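Long-range contacts in short-chain type dehydrogenase/reductase (Mycobacterium ulcerans, PDB 3SVT), which is probably an NAD-dependent oxidoreductase of the short-chain dehydrogenase/reductase family, its substrate not established: residues 144-149 with 187-192; 209-214 with 262-267; 216-221 with 258-263. All coordinates share one frame; numbering follows the deposited sequence.

Interaction 1 of 3, residues 144-149 with 187-192; sequences GSFVGI and VRVNSI
Phe-146 and Val-189 sit opposite each other in two neighbouring parallel strands, joined by five backbone hydrogen bonds. Arg-188 N donates to Gly-144 O, Phe-146 N to Arg-188 O at 2.8 Å, Asn-190 N to Phe-146 O, Gly-148 N to Asn-190 O and Ile-192 N to Gly-148 O; all are close to straight, and the register has no bulge. Side chains alternate between the two faces. On one, CD1 of Phe-146 lies 4.0 Å from CG1 of Val-189, the two side chains pointing the same way. On the other, CD1 of Ile-192 is pressed against CG1 of Val-147 at 3.4 Å, a close methyl-methyl approach, and also reaches CD1 of Ile-149 at 3.9 Å.

The same face carries a polar group. The chain of Arg-188 bends at chi3 (-74°), and Ser-145 CB lies over one face of its guanidinium, toward the rim, 3.6 Å from NH2. A water donates to Ser-145 OG and Phe-146 O and accepts from Asn-190 ND2, giving that carbonyl a second donor. Further out, Leu-237 O receives Arg-188 NH2 and Ser-145 OG, Val-245 O receives Arg-188 NH1 and Asn-190 ND2, and Asn-190 OD1 accepts from Gln-248 N.

These strands belong to the central parallel sheet of the Rossmann-type SDR fold. Strand 94-97 pairs with the far edge of 144-149; helices 113-140 and 163-182 pack on the Phe-146 and Val-189 face, and helix 227-238 covers Ile-192 on the other.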
ATOM      1  N   GLY B 144      -1.354 -25.688  -8.515  1.00 26.24           N
ATOM      2  CA  GLY B 144      -1.592 -25.867  -7.086  1.00 25.84           C
ATOM      3  C   GLY B 144      -1.654 -24.534  -6.395  1.00 24.94           C
ATOM      4  O   GLY B 144      -1.767 -23.506  -7.055  1.00 24.24           O
ATOM      5  N   SER B 145      -1.574 -24.542  -5.064  1.00 25.48           N
ATOM      6  CA  SER B 145      -1.802 -23.330  -4.269  1.00 24.75           C
ATOM      7  C   SER B 145      -0.887 -23.261  -3.050  1.00 24.70           C
ATOM      8  O   SER B 145      -0.910 -24.159  -2.215  1.00 25.21           O
ATOM      9  CB  SER B 145      -3.285 -23.268  -3.808  1.00 25.26           C
ATOM     10  OG  SER B 145      -3.499 -22.140  -2.952  1.00 24.21           O
ATOM     11  N   PHE B 146      -0.080 -22.204  -2.960  1.00 23.18           N
ATOM     12  CA  PHE B 146       0.873 -22.047  -1.873  1.00 22.98           C
ATOM     13  C   PHE B 146       0.352 -20.905  -0.980  1.00 22.20           C
ATOM     14  O   PHE B 146       0.073 -19.828  -1.475  1.00 22.60           O
ATOM     15  CB  PHE B 146       2.256 -21.693  -2.431  1.00 22.63           C
ATOM     16  CG  PHE B 146       3.343 -21.682  -1.400  1.00 23.51           C
ATOM     17  CD1 PHE B 146       3.462 -20.631  -0.494  1.00 20.32           C
ATOM     18  CD2 PHE B 146       4.258 -22.741  -1.326  1.00 20.86           C
ATOM     19  CE1 PHE B 146       4.471 -20.635   0.471  1.00 22.56           C
ATOM     20  CE2 PHE B 146       5.260 -22.750  -0.369  1.00 20.26           C
ATOM     21  CZ  PHE B 146       5.370 -21.704   0.530  1.00 21.44           C
ATOM     22  N   VAL B 147       0.208 -21.150   0.306  1.00 21.55           N
ATOM     23  CA  VAL B 147      -0.214 -20.132   1.239  1.00 21.20           C
ATOM     24  C   VAL B 147       0.874 -19.904   2.301  1.00 22.09           C
ATOM     25  O   VAL B 147       1.212 -20.802   3.103  1.00 22.49           O
ATOM     26  CB  VAL B 147      -1.543 -20.542   1.918  1.00 21.40           C
ATOM     27  CG1 VAL B 147      -2.028 -19.437   2.927  1.00 20.43           C
ATOM     28  CG2 VAL B 147      -2.605 -20.860   0.852  1.00 18.15           C
ATOM     29  N   GLY B 148       1.410 -18.701   2.320  1.00 22.58           N
ATOM     30  CA  GLY B 148       2.376 -18.311   3.319  1.00 23.40           C
ATOM     31  C   GLY B 148       1.723 -17.613   4.487  1.00 24.53           C
ATOM     32  O   GLY B 148       0.901 -16.695   4.308  1.00 24.22           O
ATOM     33  N   ILE B 149       2.089 -18.022   5.694  1.00 25.86           N
ATOM     34  CA  ILE B 149       1.577 -17.341   6.892  1.00 27.26           C
ATOM     35  C   ILE B 149       2.547 -16.264   7.371  1.00 27.50           C
ATOM     36  O   ILE B 149       3.639 -16.559   7.848  1.00 27.53           O
ATOM     37  CB  ILE B 149       1.291 -18.291   8.045  1.00 28.27           C
ATOM     38  CG1 ILE B 149       0.396 -19.449   7.581  1.00 28.99           C
ATOM     39  CG2 ILE B 149       0.656 -17.503   9.218  1.00 27.32           C
ATOM     40  CD1 ILE B 149      -0.985 -19.036   7.137  1.00 30.51           C
ATOM     41  N   VAL B 187       0.145 -22.124 -10.658  1.00 26.91           N
ATOM     42  CA  VAL B 187       0.470 -22.166  -9.235  1.00 26.12           C
ATOM     43  C   VAL B 187       0.175 -20.783  -8.618  1.00 25.64           C
ATOM     44  O   VAL B 187       0.823 -19.778  -8.946  1.00 25.00           O
ATOM     45  CB  VAL B 187       1.951 -22.538  -8.989  1.00 27.05           C
ATOM     46  CG1 VAL B 187       2.302 -22.486  -7.472  1.00 24.90           C
ATOM     47  CG2 VAL B 187       2.278 -23.935  -9.586  1.00 25.24           C
ATOM     48  N   ARG B 188      -0.817 -20.749  -7.737  1.00 24.66           N
ATOM     49  CA  ARG B 188      -1.214 -19.528  -7.046  1.00 23.20           C
ATOM     50  C   ARG B 188      -0.405 -19.398  -5.762  1.00 23.10           C
ATOM     51  O   ARG B 188      -0.104 -20.390  -5.101  1.00 22.87           O
ATOM     52  CB  ARG B 188      -2.716 -19.557  -6.749  1.00 23.52           C
ATOM     53  CG  ARG B 188      -3.525 -19.917  -8.009  1.00 24.66           C
ATOM     54  CD  ARG B 188      -5.002 -19.890  -7.796  1.00 27.18           C
ATOM     55  NE  ARG B 188      -5.526 -21.021  -7.020  1.00 24.79           N
ATOM     56  CZ  ARG B 188      -5.857 -20.983  -5.734  1.00 27.39           C
ATOM     57  NH1 ARG B 188      -5.664 -19.869  -4.991  1.00 24.88           N
ATOM     58  NH2 ARG B 188      -6.385 -22.080  -5.170  1.00 26.44           N
ATOM     59  N   VAL B 189      -0.022 -18.176  -5.433  1.00 22.49           N
ATOM     60  CA  VAL B 189       0.752 -17.934  -4.222  1.00 22.75           C
ATOM     61  C   VAL B 189       0.168 -16.716  -3.518  1.00 22.28           C
ATOM     62  O   VAL B 189       0.003 -15.657  -4.133  1.00 22.29           O
ATOM     63  CB  VAL B 189       2.279 -17.710  -4.504  1.00 22.37           C
ATOM     64  CG1 VAL B 189       3.077 -17.659  -3.168  1.00 21.97           C
ATOM     65  CG2 VAL B 189       2.829 -18.781  -5.443  1.00 22.23           C
ATOM     66  N   ASN B 190      -0.160 -16.880  -2.240  1.00 22.34           N
ATOM     67  CA  ASN B 190      -0.786 -15.830  -1.450  1.00 21.84           C
ATOM     68  C   ASN B 190      -0.217 -15.818  -0.033  1.00 22.60           C
ATOM     69  O   ASN B 190       0.330 -16.827   0.436  1.00 23.65           O
ATOM     70  CB  ASN B 190      -2.320 -16.027  -1.380  1.00 22.13           C
ATOM     71  CG  ASN B 190      -3.008 -15.942  -2.736  1.00 21.15           C
ATOM     72  OD1 ASN B 190      -3.161 -14.863  -3.280  1.00 22.25           O
ATOM     73  ND2 ASN B 190      -3.460 -17.080  -3.261  1.00 19.63           N
ATOM     74  N   SER B 191      -0.359 -14.682   0.647  1.00 22.23           N
ATOM     75  CA  SER B 191       0.046 -14.543   2.051  1.00 22.06           C
ATOM     76  C   SER B 191      -1.171 -14.224   2.935  1.00 21.57           C
ATOM     77  O   SER B 191      -2.055 -13.460   2.552  1.00 21.67           O
ATOM     78  CB  SER B 191       1.102 -13.456   2.222  1.00 22.53           C
ATOM     79  OG  SER B 191       1.331 -13.219   3.604  1.00 24.56           O
ATOM     80  N   ILE B 192      -1.194 -14.825   4.123  1.00 21.61           N
ATOM     81  CA  ILE B 192      -2.083 -14.446   5.187  1.00 21.00           C
ATOM     82  C   ILE B 192      -1.295 -13.764   6.321  1.00 22.75           C
ATOM     83  O   ILE B 192      -0.317 -14.335   6.804  1.00 22.88           O
ATOM     84  CB  ILE B 192      -2.828 -15.673   5.772  1.00 21.37           C
ATOM     85  CG1 ILE B 192      -3.608 -16.413   4.666  1.00 21.56           C
ATOM     86  CG2 ILE B 192      -3.752 -15.256   6.902  1.00 20.40           C
ATOM     87  CD1 ILE B 192      -4.098 -17.757   5.085  1.00 20.65           C
TER
HETATM   88  O   HOH W   1      -2.553 -19.499  -2.314  1.00 15.35           O

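Interaction 2 of 3, residues 209-214 with 262-267; sequences AELSSD and PDFSAM
Asp-214 and Asp-263, two acidic residues, meet across this contact, joined by a bond from the backbone amide of Asp-263 to a carboxylate oxygen of Asp-214. OD2 of Asp-214 accepts the backbone N-H of Asp-263 at 2.7 Å in a nearly straight bond (172°), with the nitrogen approaching from above the carboxylate plane. The same OD2 also comes within 3.3 Å of Pro-262 CA. The two carboxylates are turned almost perpendicular, their planes 86° apart, and OD1 of Asp-214 stays 4.9 Å from OD2 of Asp-263.

Asp-263 turns its own carboxylate to the helix that follows. Its OD1 accepts from Ser-265 N in an Asx turn at the start of helix 265-272, where Phe-264 holds the N-cap position.

The apolar half of the contact is built on Leu-211. Its CD2 sits over one face of the Phe-264 ring, 3.8 Å from the centroid and only 16° off the normal, a CH-pi contact; CD1 of Leu-211 reaches CE2 of Phe-264 at 3.8 Å. The side chains cross at about a right angle. Pro-262 CB lies at the edge of the same ring, in its plane, and Phe-161 meets the ring edge-to-face. At the exposed margin, CB of Glu-210 rests 3.7 Å from CB of Ala-266.

The carboxylate of Asp-214 thus serves two partners, since its OD1 forms a salt bridge with Arg-260 while OD2 holds the Asp-263 amide. That cationic partner and the amide donor would be expected to stabilise the ionised form of Asp-214 and to offset repulsion from the nearby Asp-263.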
ATOM      1  N   ALA B 209      -3.064  -7.993  31.357  1.00 46.57           N
ATOM      2  CA  ALA B 209      -4.027  -6.889  31.417  1.00 45.73           C
ATOM      3  C   ALA B 209      -3.666  -5.680  30.540  1.00 44.55           C
ATOM      4  O   ALA B 209      -4.510  -5.163  29.806  1.00 43.40           O
ATOM      5  CB  ALA B 209      -4.237  -6.446  32.856  1.00 46.55           C
ATOM      6  N   GLU B 210      -2.413  -5.245  30.620  1.00 43.78           N
ATOM      7  CA  GLU B 210      -1.926  -4.107  29.833  1.00 42.80           C
ATOM      8  C   GLU B 210      -1.881  -4.391  28.332  1.00 41.11           C
ATOM      9  O   GLU B 210      -2.424  -3.614  27.552  1.00 40.67           O
ATOM     10  CB  GLU B 210      -0.551  -3.660  30.317  1.00 43.69           C
ATOM     11  CG  GLU B 210      -0.578  -2.942  31.688  1.00 45.56           C
ATOM     12  CD  GLU B 210      -0.600  -3.878  32.905  1.00 49.39           C
ATOM     13  OE1 GLU B 210      -0.624  -5.130  32.756  1.00 48.16           O
ATOM     14  OE2 GLU B 210      -0.579  -3.337  34.044  1.00 53.76           O
ATOM     15  N   LEU B 211      -1.248  -5.491  27.932  1.00 39.62           N
ATOM     16  CA  LEU B 211      -1.108  -5.801  26.502  1.00 38.52           C
ATOM     17  C   LEU B 211      -2.419  -6.272  25.842  1.00 37.10           C
ATOM     18  O   LEU B 211      -2.698  -5.938  24.680  1.00 36.57           O
ATOM     19  CB  LEU B 211      -0.010  -6.829  26.284  1.00 38.86           C
ATOM     20  CG  LEU B 211       1.377  -6.400  26.786  1.00 39.24           C
ATOM     21  CD1 LEU B 211       2.326  -7.596  26.797  1.00 40.02           C
ATOM     22  CD2 LEU B 211       1.941  -5.265  25.955  1.00 37.49           C
ATOM     23  N   SER B 212      -3.222  -7.052  26.560  1.00 36.43           N
ATOM     24  CA  SER B 212      -4.547  -7.437  26.041  1.00 35.08           C
ATOM     25  C   SER B 212      -5.415  -6.197  25.840  1.00 34.53           C
ATOM     26  O   SER B 212      -6.144  -6.110  24.866  1.00 33.87           O
ATOM     27  CB  SER B 212      -5.260  -8.433  26.953  1.00 35.31           C
ATOM     28  OG  SER B 212      -5.720  -7.813  28.153  1.00 36.63           O
ATOM     29  N   SER B 213      -5.319  -5.247  26.768  1.00 34.04           N
ATOM     30  CA  SER B 213      -6.076  -4.002  26.685  1.00 33.96           C
ATOM     31  C   SER B 213      -5.631  -3.138  25.485  1.00 33.01           C
ATOM     32  O   SER B 213      -6.469  -2.554  24.761  1.00 30.98           O
ATOM     33  CB  SER B 213      -5.934  -3.213  27.994  1.00 34.98           C
ATOM     34  OG  SER B 213      -6.539  -1.947  27.865  1.00 37.29           O
ATOM     35  N   ASP B 214      -4.312  -3.041  25.292  1.00 32.03           N
ATOM     36  CA  ASP B 214      -3.775  -2.281  24.173  1.00 31.50           C
ATOM     37  C   ASP B 214      -4.223  -2.918  22.849  1.00 29.86           C
ATOM     38  O   ASP B 214      -4.707  -2.229  21.963  1.00 30.38           O
ATOM     39  CB  ASP B 214      -2.239  -2.173  24.235  1.00 31.29           C
ATOM     40  CG  ASP B 214      -1.685  -1.132  23.244  1.00 32.28           C
ATOM     41  OD1 ASP B 214      -1.899   0.088  23.459  1.00 30.35           O
ATOM     42  OD2 ASP B 214      -1.045  -1.527  22.239  1.00 32.02           O
ATOM     43  N   PRO B 262       0.633  -3.002  18.224  1.00 25.71           N
ATOM     44  CA  PRO B 262       0.613  -2.869  19.663  1.00 26.04           C
ATOM     45  C   PRO B 262       1.797  -2.081  20.225  1.00 26.26           C
ATOM     46  O   PRO B 262       2.884  -2.006  19.618  1.00 25.20           O
ATOM     47  CB  PRO B 262       0.664  -4.323  20.142  1.00 26.72           C
ATOM     48  CG  PRO B 262       1.501  -4.985  19.115  1.00 26.96           C
ATOM     49  CD  PRO B 262       1.018  -4.361  17.807  1.00 26.34           C
ATOM     50  N   ASP B 263       1.553  -1.496  21.388  1.00 26.69           N
ATOM     51  CA  ASP B 263       2.546  -0.752  22.159  1.00 27.31           C
ATOM     52  C   ASP B 263       2.888  -1.613  23.371  1.00 28.11           C
ATOM     53  O   ASP B 263       2.067  -1.757  24.279  1.00 27.92           O
ATOM     54  CB  ASP B 263       1.921   0.578  22.579  1.00 27.50           C
ATOM     55  CG  ASP B 263       2.826   1.422  23.457  1.00 28.75           C
ATOM     56  OD1 ASP B 263       3.968   1.016  23.805  1.00 26.81           O
ATOM     57  OD2 ASP B 263       2.355   2.511  23.805  1.00 30.06           O
ATOM     58  N   PHE B 264       4.097  -2.188  23.383  1.00 28.98           N
ATOM     59  CA  PHE B 264       4.526  -3.104  24.455  1.00 29.89           C
ATOM     60  C   PHE B 264       5.252  -2.351  25.578  1.00 31.46           C
ATOM     61  O   PHE B 264       5.941  -2.972  26.394  1.00 32.17           O
ATOM     62  CB  PHE B 264       5.414  -4.229  23.913  1.00 30.24           C
ATOM     63  CG  PHE B 264       4.652  -5.463  23.431  1.00 30.06           C
ATOM     64  CD1 PHE B 264       3.674  -5.365  22.439  1.00 29.41           C
ATOM     65  CD2 PHE B 264       4.954  -6.722  23.953  1.00 30.53           C
ATOM     66  CE1 PHE B 264       2.972  -6.500  22.012  1.00 30.85           C
ATOM     67  CE2 PHE B 264       4.278  -7.888  23.524  1.00 32.08           C
ATOM     68  CZ  PHE B 264       3.282  -7.781  22.541  1.00 31.49           C
ATOM     69  N   SER B 265       5.097  -1.025  25.615  1.00 32.30           N
ATOM     70  CA  SER B 265       5.740  -0.170  26.627  1.00 34.13           C
ATOM     71  C   SER B 265       5.654  -0.745  28.017  1.00 35.19           C
ATOM     72  O   SER B 265       6.662  -0.892  28.693  1.00 36.09           O
ATOM     73  CB  SER B 265       5.072   1.202  26.683  1.00 33.87           C
ATOM     74  OG  SER B 265       5.394   1.934  25.548  1.00 35.43           O
ATOM     75  N   ALA B 266       4.429  -1.061  28.429  1.00 36.41           N
ATOM     76  CA  ALA B 266       4.134  -1.499  29.792  1.00 37.48           C
ATOM     77  C   ALA B 266       5.001  -2.700  30.209  1.00 38.27           C
ATOM     78  O   ALA B 266       5.469  -2.773  31.331  1.00 39.16           O
ATOM     79  CB  ALA B 266       2.626  -1.842  29.902  1.00 37.26           C
ATOM     80  N   MET B 267       5.216  -3.627  29.284  1.00 38.36           N
ATOM     81  CA  MET B 267       6.093  -4.785  29.505  1.00 39.31           C
ATOM     82  C   MET B 267       7.578  -4.376  29.533  1.00 38.28           C
ATOM     83  O   MET B 267       8.330  -4.845  30.378  1.00 37.87           O
ATOM     84  CB  MET B 267       5.863  -5.834  28.390  1.00 39.65           C
ATOM     85  CG  MET B 267       6.870  -7.028  28.367  1.00 44.20           C
ATOM     86  SD  MET B 267       6.542  -8.308  27.088  1.00 51.97           S
ATOM     87  CE  MET B 267       7.876  -9.463  27.411  1.00 50.79           C
TER

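Interaction 3 of 3, residues 216-221 with 258-263; sequences AMCTPL and LRRGPD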
ATOM      1  N   ALA B 216      -6.816  -4.709  22.292  1.00 29.13           N
ATOM      2  CA  ALA B 216      -8.272  -4.580  22.167  1.00 29.60           C
ATOM      3  C   ALA B 216      -8.646  -3.202  21.627  1.00 30.16           C
ATOM      4  O   ALA B 216      -9.497  -3.103  20.756  1.00 29.24           O
ATOM      5  CB  ALA B 216      -8.975  -4.863  23.505  1.00 29.82           C
ATOM      6  N   MET B 217      -8.004  -2.150  22.152  1.00 30.48           N
ATOM      7  CA  MET B 217      -8.201  -0.781  21.651  1.00 30.98           C
ATOM      8  C   MET B 217      -7.750  -0.614  20.180  1.00 28.67           C
ATOM      9  O   MET B 217      -8.237   0.262  19.490  1.00 27.35           O
ATOM     10  CB  MET B 217      -7.442   0.227  22.519  1.00 32.41           C
ATOM     11  CG  MET B 217      -7.907   0.279  23.977  1.00 37.62           C
ATOM     12  SD  MET B 217      -9.409   1.273  24.173  1.00 49.81           S
ATOM     13  CE  MET B 217      -9.835   0.949  25.890  1.00 49.95           C
ATOM     14  N   CYS B 218      -6.819  -1.446  19.719  1.00 27.11           N
ATOM     15  CA  CYS B 218      -6.351  -1.385  18.329  1.00 26.12           C
ATOM     16  C   CYS B 218      -7.215  -2.204  17.375  1.00 24.91           C
ATOM     17  O   CYS B 218      -6.999  -2.126  16.189  1.00 25.14           O
ATOM     18  CB  CYS B 218      -4.904  -1.860  18.203  1.00 25.84           C
ATOM     19  SG  CYS B 218      -3.726  -0.833  19.161  1.00 29.51           S
ATOM     20  N   THR B 219      -8.180  -2.964  17.902  1.00 24.99           N
ATOM     21  CA  THR B 219      -8.913  -3.991  17.151  1.00 23.92           C
ATOM     22  C   THR B 219     -10.418  -3.702  17.070  1.00 24.25           C
ATOM     23  O   THR B 219     -11.118  -3.713  18.072  1.00 24.51           O
ATOM     24  CB  THR B 219      -8.685  -5.387  17.757  1.00 24.84           C
ATOM     25  OG1 THR B 219      -7.278  -5.604  17.921  1.00 24.74           O
ATOM     26  CG2 THR B 219      -9.233  -6.488  16.828  1.00 23.45           C
ATOM     27  N   PRO B 220     -10.919  -3.406  15.870  1.00 22.99           N
ATOM     28  CA  PRO B 220     -12.335  -3.031  15.772  1.00 23.34           C
ATOM     29  C   PRO B 220     -13.298  -4.109  16.251  1.00 22.88           C
ATOM     30  O   PRO B 220     -14.197  -3.815  17.014  1.00 23.28           O
ATOM     31  CB  PRO B 220     -12.516  -2.717  14.279  1.00 22.62           C
ATOM     32  CG  PRO B 220     -11.135  -2.234  13.843  1.00 22.76           C
ATOM     33  CD  PRO B 220     -10.133  -2.952  14.713  1.00 22.95           C
ATOM     34  N   LEU B 221     -13.113  -5.351  15.822  1.00 23.06           N
ATOM     35  CA  LEU B 221     -13.967  -6.430  16.297  1.00 23.05           C
ATOM     36  C   LEU B 221     -13.653  -6.743  17.759  1.00 24.43           C
ATOM     37  O   LEU B 221     -12.492  -6.916  18.123  1.00 24.47           O
ATOM     38  CB  LEU B 221     -13.829  -7.684  15.425  1.00 22.69           C
ATOM     39  CG  LEU B 221     -14.284  -7.544  13.964  1.00 20.79           C
ATOM     40  CD1 LEU B 221     -14.080  -8.867  13.228  1.00 23.28           C
ATOM     41  CD2 LEU B 221     -15.761  -7.199  13.876  1.00 24.08           C
ATOM     42  N   LEU B 258      -6.202  -1.419  10.500  1.00 21.95           N
ATOM     43  CA  LEU B 258      -6.787  -0.105  10.291  1.00 22.34           C
ATOM     44  C   LEU B 258      -6.382   0.885  11.357  1.00 23.32           C
ATOM     45  O   LEU B 258      -6.564   2.109  11.164  1.00 24.66           O
ATOM     46  CB  LEU B 258      -8.315  -0.199  10.289  1.00 22.53           C
ATOM     47  CG  LEU B 258      -8.844  -1.187   9.243  1.00 20.73           C
ATOM     48  CD1 LEU B 258     -10.329  -1.396   9.457  1.00 21.16           C
ATOM     49  CD2 LEU B 258      -8.508  -0.641   7.879  1.00 16.87           C
ATOM     50  N   ARG B 259      -5.858   0.375  12.465  1.00 23.16           N
ATOM     51  CA  ARG B 259      -5.408   1.222  13.577  1.00 24.86           C
ATOM     52  C   ARG B 259      -3.871   1.110  13.634  1.00 25.31           C
ATOM     53  O   ARG B 259      -3.212   1.450  12.663  1.00 26.26           O
ATOM     54  CB  ARG B 259      -6.125   0.811  14.865  1.00 24.98           C
ATOM     55  CG  ARG B 259      -7.649   0.891  14.705  1.00 26.90           C
ATOM     56  CD  ARG B 259      -8.446   0.972  15.996  1.00 29.55           C
ATOM     57  NE  ARG B 259      -9.893   0.954  15.681  1.00 29.82           N
ATOM     58  CZ  ARG B 259     -10.875   0.569  16.506  1.00 30.94           C
ATOM     59  NH1 ARG B 259     -10.616   0.166  17.757  1.00 30.59           N
ATOM     60  NH2 ARG B 259     -12.142   0.587  16.072  1.00 28.40           N
ATOM     61  N   ARG B 260      -3.284   0.625  14.720  1.00 25.48           N
ATOM     62  CA  ARG B 260      -1.824   0.522  14.781  1.00 24.94           C
ATOM     63  C   ARG B 260      -1.380  -0.826  15.336  1.00 25.27           C
ATOM     64  O   ARG B 260      -2.172  -1.591  15.878  1.00 24.07           O
ATOM     65  CB  ARG B 260      -1.250   1.651  15.632  1.00 25.81           C
ATOM     66  CG  ARG B 260      -1.788   1.710  17.035  1.00 25.20           C
ATOM     67  CD  ARG B 260      -0.912   2.542  17.944  1.00 27.44           C
ATOM     68  NE  ARG B 260      -1.539   2.672  19.248  1.00 27.09           N
ATOM     69  CZ  ARG B 260      -1.479   1.753  20.212  1.00 30.03           C
ATOM     70  NH1 ARG B 260      -0.792   0.622  20.054  1.00 29.22           N
ATOM     71  NH2 ARG B 260      -2.088   1.973  21.359  1.00 30.93           N
ATOM     72  N   GLY B 261      -0.090  -1.123  15.196  1.00 25.69           N
ATOM     73  CA  GLY B 261       0.475  -2.228  15.909  1.00 25.15           C
ATOM     74  C   GLY B 261       0.415  -1.959  17.408  1.00 25.80           C
ATOM     75  O   GLY B 261       0.208  -0.827  17.827  1.00 25.53           O
ATOM     76  N   PRO B 262       0.633  -3.002  18.224  1.00 25.71           N
ATOM     77  CA  PRO B 262       0.613  -2.869  19.663  1.00 26.04           C
ATOM     78  C   PRO B 262       1.797  -2.081  20.225  1.00 26.26           C
ATOM     79  O   PRO B 262       2.884  -2.006  19.618  1.00 25.20           O
ATOM     80  CB  PRO B 262       0.664  -4.323  20.142  1.00 26.72           C
ATOM     81  CG  PRO B 262       1.501  -4.985  19.115  1.00 26.96           C
ATOM     82  CD  PRO B 262       1.018  -4.361  17.807  1.00 26.34           C
ATOM     83  N   ASP B 263       1.553  -1.496  21.388  1.00 26.69           N
ATOM     84  CA  ASP B 263       2.546  -0.752  22.159  1.00 27.31           C
ATOM     85  C   ASP B 263       2.888  -1.613  23.371  1.00 28.11           C
ATOM     86  O   ASP B 263       2.067  -1.757  24.279  1.00 27.92           O
ATOM     87  CB  ASP B 263       1.921   0.578  22.579  1.00 27.50           C
ATOM     88  CG  ASP B 263       2.826   1.422  23.457  1.00 28.75           C
ATOM     89  OD1 ASP B 263       3.968   1.016  23.805  1.00 26.81           O
ATOM     90  OD2 ASP B 263       2.355   2.511  23.805  1.00 30.06           O
TER
HETATM   91  O   HOH W   2     -11.567  -1.393  19.901  1.00 20.57           O
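Arg-259 reaches across to 217-220 and packs closely against Cys-218 and Pro-220. Its chain is extended from CG to NE, and CB passes 3.3 Å from Cys-218 O, with CG and CD following alongside. That carbonyl oxygen is buried against aliphatic carbons and has no polar partner in the model. At the tip, NH1 donates to Met-217 O at 2.9 Å; the oxygen lies in the guanidinium plane, whereas the nitrogen stands above the carbonyl plane. Pro-220 and Arg-259 approach tip to tip, with CG of the proline over one guanidinium face, toward the rim, 3.7 Å from NH2.

Cys-218 forms a second close packing on Arg-260. SG lies over one face of this guanidinium, 3.4 Å from NH1, while NH1 donates to Gly-261 O at 2.8 Å on a carbonyl lone pair. CG of Arg-260, placed between the backbone N and the carbonyl carbon (chi1 57°), lies 3.8 Å from Cys-218 SG. The bond to Gly-261 O, with Asp-214 as a second anchor, fixes how the flat group is turned beneath the sulfur.

The side of Ala-216 and Met-217 is looser. The same NH1 of Arg-259 that grips Met-217 O directly also donates, at 2.8 Å, to a water, which donates in turn to Ala-216 O. Both residues are exposed, and the end of the Met-217 side chain leads away from 258-263.

Arg-259 NE forms a salt bridge with Asp-180 of the second subunit, while Arg-260 packs on Arg-260 of the third. As in many tetrameric SDR enzymes, the chain beyond the last sheet strand, here 249-252, lies against the helical region after strand 187-198 and takes part in the tetramer interfaces.

In the fold
From the N terminus, interaction 1 comes first: it closes a largely helical loop of 37 residues, containing helices 152-155 and 163-182, and joins two central strands of the sheet. Strand 187-198 then leads through helix 203-207 to helix 209-218, on which both other contacts draw. Interaction 3, 216-221 with 258-263, closes the inner loop, around helix 227-238 and strand 249-252; interaction 2, 209-214 with 262-267, closes an outer one, the two sharing Pro-262 and Asp-263. The Asp-214 to Arg-260 salt bridge joins them directly. Together they fasten the C-terminal tail to helix 209-218; the centre of interaction 3 lies about 26 Å, and that of interaction 2 about 32 Å, from the centre of interaction 1.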